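Local coordinates for protein pngf-ii (Elizabethkingia meningoseptica, PDB 4R4X) that probably removes N-linked glycans from glycoproteins as a peptide:N-glycosidase, hydrolysing the bond between the innermost sugar and the asparagine side chain, at residues A[305-311]-A[467-471]; A[461-465]-A[479-483]; A[409-415]-A[504-510]. All coordinates share one frame. Numbering follows the deposited sequence.

Interaction 1 (A[305-311]-A[467-471]); sequences PFGIGHF and FNPAS
Phe306 lays its ring against Ser471, whose CA stands over one face in a CH-pi contact, 3.9 Å from the centroid and 24° off the normal. The motif beneath is a type I beta turn, Asn468 to Ser471, closed by Ser471 N to Asn468 O at 3.2 Å. The contact joins two irregular loops, one from each of the N- and C-terminal PNGase F family regions, and buries 466 Å². The nearest CA atoms are those of Phe306 and Asn468, 4.6 Å apart, and two hydrogen bonds fix the register: Phe306 N to Asn468 OD1 at 2.8 Å (160°) and Ala470 N to Phe306 O at 3.0 Å (164°). Phe306 takes the m rotamer, and Asn468 OD1 also lies at its ring edge, 3.3 Å from CD2. Pro305 CB meets Phe467 CB at 4.0 Å, while Ile308 (t, t) brings CD1 to 3.8 Å from Phe467 CD1 at the ring edge. Ala470 CB sits over a face of the Phe311 ring, 4.2 Å from CG. Gly307 (phi 68°, psi 31°) must lack a side chain, because an ideal CB would be 2.9 Å from Ala470 CB and 2.7 Å from Phe311 CD1.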
loop_
_atom_site.group_PDB
_atom_site.type_symbol
_atom_site.label_atom_id
_atom_site.label_comp_id
_atom_site.label_asym_id
_atom_site.label_seq_id
_atom_site.Cartn_x
_atom_site.Cartn_y
_atom_site.Cartn_z
ATOM N N PRO A 305 -7.130 -14.223 11.312
ATOM C CA PRO A 305 -7.969 -15.366 11.151
ATOM C C PRO A 305 -7.611 -16.421 12.204
ATOM O O PRO A 305 -6.734 -16.190 13.010
ATOM C CB PRO A 305 -7.669 -15.793 9.718
ATOM C CG PRO A 305 -6.239 -15.457 9.537
ATOM C CD PRO A 305 -6.043 -14.194 10.318
ATOM N N PHE A 306 -8.344 -17.523 12.237
ATOM C CA PHE A 306 -8.048 -18.619 13.146
ATOM C C PHE A 306 -6.914 -19.505 12.612
ATOM O O PHE A 306 -7.130 -20.322 11.720
ATOM C CB PHE A 306 -9.274 -19.483 13.308
ATOM C CG PHE A 306 -10.399 -18.864 14.092
ATOM C CD1 PHE A 306 -10.496 -19.054 15.469
ATOM C CD2 PHE A 306 -11.421 -18.194 13.449
ATOM C CE1 PHE A 306 -11.584 -18.562 16.179
ATOM C CE2 PHE A 306 -12.488 -17.679 14.154
ATOM C CZ PHE A 306 -12.573 -17.860 15.518
ATOM N N GLY A 307 -5.711 -19.295 13.120
ATOM C CA GLY A 307 -4.580 -20.230 12.977
ATOM C C GLY A 307 -3.958 -20.448 11.616
ATOM O O GLY A 307 -3.421 -21.548 11.314
ATOM N N ILE A 308 -3.979 -19.417 10.791
ATOM C CA ILE A 308 -3.497 -19.559 9.420
ATOM C C ILE A 308 -2.003 -19.891 9.320
ATOM O O ILE A 308 -1.159 -19.332 10.027
ATOM C CB ILE A 308 -3.811 -18.322 8.569
ATOM C CG1 ILE A 308 -3.706 -18.672 7.079
ATOM C CG2 ILE A 308 -2.873 -17.160 8.919
ATOM C CD1 ILE A 308 -4.221 -17.585 6.177
ATOM N N GLY A 309 -1.708 -20.830 8.439
ATOM C CA GLY A 309 -0.355 -21.275 8.218
ATOM C C GLY A 309 -0.050 -22.416 9.145
ATOM O O GLY A 309 0.024 -23.563 8.704
ATOM N N HIS A 310 0.060 -22.113 10.434
ATOM C CA HIS A 310 0.446 -23.117 11.429
ATOM C C HIS A 310 -0.462 -24.341 11.455
ATOM O O HIS A 310 0.013 -25.481 11.520
ATOM C CB HIS A 310 0.512 -22.514 12.818
ATOM C CG HIS A 310 1.081 -23.442 13.847
ATOM N ND1 HIS A 310 2.438 -23.595 14.043
ATOM C CD2 HIS A 310 0.474 -24.271 14.728
ATOM C CE1 HIS A 310 2.643 -24.484 15.002
ATOM N NE2 HIS A 310 1.467 -24.894 15.443
ATOM N N PHE A 311 -1.765 -24.112 11.409
ATOM C CA PHE A 311 -2.702 -25.201 11.474
ATOM C C PHE A 311 -3.128 -25.809 10.119
ATOM O O PHE A 311 -3.962 -26.695 10.110
ATOM C CB PHE A 311 -3.938 -24.730 12.256
ATOM C CG PHE A 311 -3.662 -24.508 13.712
ATOM C CD1 PHE A 311 -3.126 -23.325 14.160
ATOM C CD2 PHE A 311 -3.918 -25.512 14.641
ATOM C CE1 PHE A 311 -2.845 -23.132 15.512
ATOM C CE2 PHE A 311 -3.646 -25.335 15.994
ATOM C CZ PHE A 311 -3.110 -24.131 16.430
ATOM N N PHE A 467 -9.076 -18.618 4.885
ATOM C CA PHE A 467 -8.030 -18.040 5.737
ATOM C C PHE A 467 -8.072 -18.614 7.161
ATOM O O PHE A 467 -7.195 -18.309 7.959
ATOM C CB PHE A 467 -8.147 -16.511 5.809
ATOM C CG PHE A 467 -7.919 -15.817 4.498
ATOM C CD1 PHE A 467 -6.630 -15.437 4.097
ATOM C CD2 PHE A 467 -8.983 -15.552 3.638
ATOM C CE1 PHE A 467 -6.417 -14.812 2.889
ATOM C CE2 PHE A 467 -8.774 -14.920 2.426
ATOM C CZ PHE A 467 -7.483 -14.513 2.056
ATOM N N ASN A 468 -9.077 -19.454 7.469
ATOM C CA ASN A 468 -9.433 -19.750 8.864
ATOM C C ASN A 468 -9.440 -21.250 9.205
ATOM O O ASN A 468 -10.459 -21.782 9.650
ATOM C CB ASN A 468 -10.822 -19.157 9.194
ATOM C CG ASN A 468 -10.797 -17.633 9.397
ATOM O OD1 ASN A 468 -10.445 -17.137 10.468
ATOM N ND2 ASN A 468 -11.178 -16.903 8.384
ATOM N N PRO A 469 -8.300 -21.930 9.040
ATOM C CA PRO A 469 -8.304 -23.368 9.298
ATOM C C PRO A 469 -8.748 -23.815 10.702
ATOM O O PRO A 469 -9.429 -24.833 10.814
ATOM C CB PRO A 469 -6.854 -23.783 9.002
ATOM C CG PRO A 469 -6.044 -22.538 9.186
ATOM C CD PRO A 469 -6.954 -21.436 8.700
ATOM N N ALA A 470 -8.384 -23.069 11.746
ATOM C CA ALA A 470 -8.683 -23.452 13.119
ATOM C C ALA A 470 -10.026 -22.898 13.630
ATOM O O ALA A 470 -10.315 -22.992 14.811
ATOM C CB ALA A 470 -7.547 -23.027 14.036
ATOM N N SER A 471 -10.869 -22.354 12.755
ATOM C CA SER A 471 -12.188 -21.837 13.188
ATOM C C SER A 471 -13.029 -22.990 13.726
ATOM O O SER A 471 -13.080 -24.050 13.122
ATOM C CB SER A 471 -12.934 -21.160 12.059
ATOM O OG SER A 471 -14.290 -20.828 12.444
#

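Interaction 2 (A[461-465]-A[479-483]); sequences CGSYR and SSSDL
This is a water-bridged contact between two short 3-10 turns, 461-465 and 480-482, both in the long loop between strands 449-454 and 493-504 of the C-terminal region. They approach at Gly462 and Asp482 (CA-CA 3.8 Å) and bury 307 Å², yet share no direct hydrogen bond. Within the turns, Tyr464 N bonds Cys461 O at 3.2 Å and Asp482 N bonds Ser479 O at 3.0 Å. Asp482, in the m rotamer, turns OD2 back to Ser479 N (3.0 Å, 164°), leaving OD1 facing the other turn. Cys461 O and Ser481 O, both acceptors, stand 3.1 Å apart. Water 2 donates to Cys461 O (3.0 Å) and Asp482 OD1 (2.8 Å) and accepts from Ser481 OG (2.8 Å); water 3 donates to Gly462 O and Asp482 OD1, both at 2.7 Å. Arg465 (chi1 t, chi2 p, chi3 t), bent at chi2, brings one guanidinium face over Ser479 OG, a hydroxyl whose hydrogen-bond partners include Ser471. Cys461 SG, 3.4 Å from Leu483 O, forms a disulfide with Cys489 later in the loop. Arg465 NE and Asp482 OD1 are 4.3 Å apart, beyond a salt bridge; water 4 links the two residues, donating to Asp482 OD2 (2.8 Å) and weakly accepting from Arg465 NE (3.5 Å). Acceptor-rich surfaces thus face each other, and waters that donate to both sides reconcile them.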
loop_
_atom_site.group_PDB
_atom_site.type_symbol
_atom_site.label_atom_id
_atom_site.label_comp_id
_atom_site.label_asym_id
_atom_site.label_seq_id
_atom_site.Cartn_x
_atom_site.Cartn_y
_atom_site.Cartn_z
ATOM N N CYS A 461 -18.714 -12.409 6.379
ATOM C CA CYS A 461 -17.591 -13.119 7.023
ATOM C C CYS A 461 -17.346 -14.509 6.432
ATOM O O CYS A 461 -16.208 -14.969 6.409
ATOM C CB CYS A 461 -17.738 -13.154 8.552
ATOM S SG CYS A 461 -17.876 -11.504 9.341
ATOM N N GLY A 462 -18.408 -15.141 5.904
ATOM C CA GLY A 462 -18.318 -16.465 5.259
ATOM C C GLY A 462 -17.411 -16.478 4.045
ATOM O O GLY A 462 -16.922 -17.534 3.669
ATOM N N SER A 463 -17.171 -15.309 3.438
ATOM C CA SER A 463 -16.253 -15.174 2.294
ATOM C C SER A 463 -14.788 -15.549 2.571
ATOM O O SER A 463 -14.083 -15.878 1.640
ATOM C CB SER A 463 -16.283 -13.734 1.733
ATOM O OG SER A 463 -17.606 -13.333 1.416
ATOM N N TYR A 464 -14.346 -15.489 3.833
ATOM C CA TYR A 464 -12.927 -15.547 4.185
ATOM C C TYR A 464 -12.589 -16.894 4.830
ATOM O O TYR A 464 -11.549 -17.054 5.484
ATOM C CB TYR A 464 -12.533 -14.349 5.087
ATOM C CG TYR A 464 -13.095 -13.072 4.495
ATOM C CD1 TYR A 464 -12.611 -12.555 3.311
ATOM C CD2 TYR A 464 -14.185 -12.472 5.065
ATOM C CE1 TYR A 464 -13.206 -11.442 2.714
ATOM C CE2 TYR A 464 -14.786 -11.366 4.496
ATOM C CZ TYR A 464 -14.306 -10.848 3.333
ATOM O OH TYR A 464 -14.968 -9.741 2.800
ATOM N N ARG A 465 -13.468 -17.862 4.604
ATOM C CA ARG A 465 -13.359 -19.190 5.233
ATOM C C ARG A 465 -11.983 -19.845 5.062
ATOM O O ARG A 465 -11.471 -20.459 6.007
ATOM C CB ARG A 465 -14.468 -20.097 4.684
ATOM C CG ARG A 465 -14.512 -21.477 5.298
ATOM C CD ARG A 465 -15.030 -21.434 6.722
ATOM N NE ARG A 465 -14.972 -22.741 7.370
ATOM C CZ ARG A 465 -13.937 -23.223 8.050
ATOM N NH1 ARG A 465 -12.807 -22.538 8.175
ATOM N NH2 ARG A 465 -14.039 -24.430 8.599
ATOM N N SER A 479 -19.217 -22.351 10.744
ATOM C CA SER A 479 -17.938 -22.184 11.394
ATOM C C SER A 479 -17.894 -20.791 12.009
ATOM O O SER A 479 -18.549 -19.875 11.529
ATOM C CB SER A 479 -16.822 -22.367 10.341
ATOM O OG SER A 479 -15.550 -22.597 10.931
ATOM N N SER A 480 -17.135 -20.625 13.087
ATOM C CA SER A 480 -17.087 -19.355 13.797
ATOM C C SER A 480 -16.744 -18.193 12.875
ATOM O O SER A 480 -17.328 -17.117 13.012
ATOM C CB SER A 480 -16.086 -19.402 14.959
ATOM O OG SER A 480 -16.128 -18.172 15.676
ATOM N N SER A 481 -15.837 -18.416 11.926
ATOM C CA SER A 481 -15.374 -17.356 11.036
ATOM C C SER A 481 -16.445 -16.899 10.031
ATOM O O SER A 481 -16.289 -15.863 9.426
ATOM C CB SER A 481 -14.058 -17.792 10.303
ATOM O OG SER A 481 -14.273 -18.866 9.409
ATOM N N ASP A 482 -17.504 -17.688 9.847
ATOM C CA ASP A 482 -18.626 -17.362 8.980
ATOM C C ASP A 482 -19.607 -16.354 9.598
ATOM O O ASP A 482 -20.378 -15.738 8.870
ATOM C CB ASP A 482 -19.473 -18.608 8.685
ATOM C CG ASP A 482 -18.701 -19.744 7.986
ATOM O OD1 ASP A 482 -17.695 -19.463 7.286
ATOM O OD2 ASP A 482 -19.168 -20.910 8.095
ATOM N N LEU A 483 -19.628 -16.242 10.925
ATOM C CA LEU A 483 -20.713 -15.580 11.599
ATOM C C LEU A 483 -20.650 -14.053 11.464
ATOM O O LEU A 483 -19.566 -13.456 11.482
ATOM C CB LEU A 483 -20.734 -15.961 13.068
ATOM C CG LEU A 483 -20.807 -17.453 13.393
ATOM C CD1 LEU A 483 -20.651 -17.595 14.876
ATOM C CD2 LEU A 483 -22.133 -18.028 12.921
HETATM O O HOH W 1 -21.513 -13.306 7.987
HETATM O O HOH W 2 -15.458 -17.796 7.165
HETATM O O HOH W 3 -17.894 -19.853 4.618
HETATM O O HOH W 4 -18.346 -23.326 6.925
#

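Interaction 3 (A[409-415]-A[504-510]); sequences DFILTKD and LNAGKHT
Leu504 opens the second segment with its CB 3.8 Å from Leu412 CD1, and its O receives a CA-H...O contact from Asp415 CA at 3.3 Å. Asn505 O accepts His509 NE2 (2.7 Å) within the segment. Ala506 N bonds Asp415 OD1 at 2.9 Å. Gly507 (phi 119°, psi -165°, barred to a CB) starts the strand in a hydrogen-bonded pair with Leu412: Gly507 N to Leu412 O 2.7 Å, Leu412 N to Gly507 O 2.9 Å. Strands 409-412 and 507-510 run antiparallel at 148°, their axes 4.6 Å apart, at the edge of a four-stranded sheet in a beta sandwich. Phe410 and Leu412 point inward onto Leu534 of the facing sheet. Lys508, in the non-hydrogen-bonded pair with Ile411, makes a long salt bridge, NZ to Asp409 OD2 4.0 Å. His509 forms a hydrogen-bonded pair with Phe410: His509 N to Phe410 O 2.9 Å, Phe410 N to His509 O 3.0 Å. Thr510 faces Asp409, CA-CA 4.3 Å.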
loop_
_atom_site.group_PDB
_atom_site.type_symbol
_atom_site.label_atom_id
_atom_site.label_comp_id
_atom_site.label_asym_id
_atom_site.label_seq_id
_atom_site.Cartn_x
_atom_site.Cartn_y
_atom_site.Cartn_z
ATOM N N ASP A 409 -13.268 16.864 25.312
ATOM C CA ASP A 409 -13.280 18.299 25.059
ATOM C C ASP A 409 -11.917 18.594 24.417
ATOM O O ASP A 409 -10.917 18.031 24.842
ATOM C CB ASP A 409 -13.427 19.046 26.415
ATOM C CG ASP A 409 -13.585 20.557 26.275
ATOM O OD1 ASP A 409 -14.168 21.019 25.273
ATOM O OD2 ASP A 409 -13.161 21.306 27.203
ATOM N N PHE A 410 -11.885 19.476 23.417
ATOM C CA PHE A 410 -10.643 19.912 22.768
ATOM C C PHE A 410 -10.796 21.354 22.267
ATOM O O PHE A 410 -11.915 21.873 22.130
ATOM C CB PHE A 410 -10.281 18.992 21.594
ATOM C CG PHE A 410 -11.378 18.842 20.586
ATOM C CD1 PHE A 410 -12.359 17.876 20.755
ATOM C CD2 PHE A 410 -11.451 19.679 19.481
ATOM C CE1 PHE A 410 -13.377 17.738 19.846
ATOM C CE2 PHE A 410 -12.477 19.551 18.577
ATOM C CZ PHE A 410 -13.441 18.577 18.762
ATOM N N ILE A 411 -9.674 21.982 21.971
ATOM C CA ILE A 411 -9.664 23.387 21.560
ATOM C C ILE A 411 -9.089 23.529 20.177
ATOM O O ILE A 411 -7.987 23.053 19.905
ATOM C CB ILE A 411 -8.827 24.232 22.540
ATOM C CG1 ILE A 411 -9.420 24.142 23.945
ATOM C CG2 ILE A 411 -8.788 25.687 22.089
ATOM C CD1 ILE A 411 -8.462 24.560 25.050
ATOM N N LEU A 412 -9.837 24.160 19.279
ATOM C CA LEU A 412 -9.317 24.469 17.948
ATOM C C LEU A 412 -8.829 25.907 17.943
ATOM O O LEU A 412 -9.544 26.794 18.417
ATOM C CB LEU A 412 -10.407 24.322 16.889
ATOM C CG LEU A 412 -10.974 22.920 16.725
ATOM C CD1 LEU A 412 -12.105 22.998 15.733
ATOM C CD2 LEU A 412 -9.890 21.936 16.286
ATOM N N THR A 413 -7.632 26.143 17.395
ATOM C CA THR A 413 -7.106 27.509 17.331
ATOM C C THR A 413 -7.470 28.220 16.032
ATOM O O THR A 413 -7.310 29.417 15.899
ATOM C CB THR A 413 -5.585 27.539 17.561
ATOM O OG1 THR A 413 -4.921 26.767 16.566
ATOM C CG2 THR A 413 -5.250 26.998 18.932
ATOM N N LYS A 414 -7.996 27.472 15.075
ATOM C CA LYS A 414 -8.336 28.007 13.782
ATOM C C LYS A 414 -9.589 27.276 13.300
ATOM O O LYS A 414 -9.744 26.090 13.599
ATOM C CB LYS A 414 -7.131 27.763 12.854
ATOM C CG LYS A 414 -7.337 28.020 11.373
ATOM C CD LYS A 414 -7.157 29.490 11.018
ATOM C CE LYS A 414 -6.907 29.674 9.532
ATOM N NZ LYS A 414 -7.120 31.089 9.107
ATOM N N ASP A 415 -10.459 27.984 12.570
ATOM C CA ASP A 415 -11.642 27.372 11.957
ATOM C C ASP A 415 -11.199 26.159 11.147
ATOM O O ASP A 415 -10.114 26.140 10.561
ATOM C CB ASP A 415 -12.371 28.313 10.978
ATOM C CG ASP A 415 -13.051 29.522 11.652
ATOM O OD1 ASP A 415 -13.085 29.646 12.907
ATOM O OD2 ASP A 415 -13.574 30.358 10.872
ATOM N N LEU A 504 -16.177 23.701 11.498
ATOM C CA LEU A 504 -16.070 23.979 12.906
ATOM C C LEU A 504 -15.394 25.314 13.136
ATOM O O LEU A 504 -14.400 25.619 12.486
ATOM C CB LEU A 504 -15.284 22.894 13.631
ATOM C CG LEU A 504 -15.860 21.472 13.524
ATOM C CD1 LEU A 504 -14.918 20.534 14.226
ATOM C CD2 LEU A 504 -17.259 21.404 14.112
ATOM N N ASN A 505 -15.963 26.107 14.050
ATOM C CA ASN A 505 -15.335 27.371 14.477
ATOM C C ASN A 505 -14.123 27.130 15.362
ATOM O O ASN A 505 -14.061 26.158 16.092
ATOM C CB ASN A 505 -16.315 28.218 15.303
ATOM C CG ASN A 505 -17.388 28.845 14.465
ATOM O OD1 ASN A 505 -17.287 28.873 13.239
ATOM N ND2 ASN A 505 -18.449 29.353 15.121
ATOM N N ALA A 506 -13.185 28.061 15.349
ATOM C CA ALA A 506 -12.161 28.076 16.388
ATOM C C ALA A 506 -12.801 28.133 17.797
ATOM O O ALA A 506 -13.880 28.694 17.980
ATOM C CB ALA A 506 -11.218 29.249 16.166
ATOM N N GLY A 507 -12.148 27.537 18.783
ATOM C CA GLY A 507 -12.669 27.533 20.147
ATOM C C GLY A 507 -12.922 26.125 20.638
ATOM O O GLY A 507 -12.450 25.156 20.043
ATOM N N LYS A 508 -13.665 26.022 21.728
ATOM C CA LYS A 508 -13.820 24.770 22.429
ATOM C C LYS A 508 -14.910 23.942 21.787
ATOM O O LYS A 508 -15.932 24.475 21.392
ATOM C CB LYS A 508 -14.193 25.024 23.892
ATOM C CG LYS A 508 -13.009 25.440 24.745
ATOM C CD LYS A 508 -13.042 24.842 26.160
ATOM C CE LYS A 508 -11.629 24.532 26.649
ATOM N NZ LYS A 508 -11.440 24.776 28.099
ATOM N N HIS A 509 -14.695 22.629 21.726
ATOM C CA HIS A 509 -15.695 21.707 21.223
ATOM C C HIS A 509 -15.662 20.436 22.039
ATOM O O HIS A 509 -14.682 20.148 22.727
ATOM C CB HIS A 509 -15.437 21.392 19.745
ATOM C CG HIS A 509 -15.645 22.562 18.838
ATOM N ND1 HIS A 509 -16.891 22.937 18.374
ATOM C CD2 HIS A 509 -14.767 23.447 18.315
ATOM C CE1 HIS A 509 -16.773 24.010 17.617
ATOM N NE2 HIS A 509 -15.496 24.343 17.570
ATOM N N THR A 510 -16.748 19.686 21.990
ATOM C CA THR A 510 -16.819 18.366 22.601
ATOM C C THR A 510 -17.306 17.327 21.604
ATOM O O THR A 510 -18.170 17.601 20.750
ATOM C CB THR A 510 -17.776 18.339 23.799
ATOM O OG1 THR A 510 -19.115 18.598 23.346
ATOM C CG2 THR A 510 -17.333 19.333 24.869
#

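In the fold
From the N terminus, 305-311 comes first and waits 155 residues for its partner 467-471. In between, 409-415 opens interaction 3 and 461-465 opens interaction 2. Interaction 1 closes at 467-471, interaction 2 at 479-483 after 13 intervening residues, and interaction 3 at 504-510. Interaction 1 therefore crosses both others, while interaction 2 is nested inside interaction 3. Interactions 1 and 2, centres 12 Å apart, meet at Ser471 OG, probably hydrogen-bonded to Ser479 OG (2.6 Å) and Ser481 N (2.9 Å). They tie the loop after strand 449-454 to itself and to the loop after strand 297-303, in the N-terminal PNGase F family region. Interaction 3 pairs two strands about 31 Å from interaction 2 between nearest atoms.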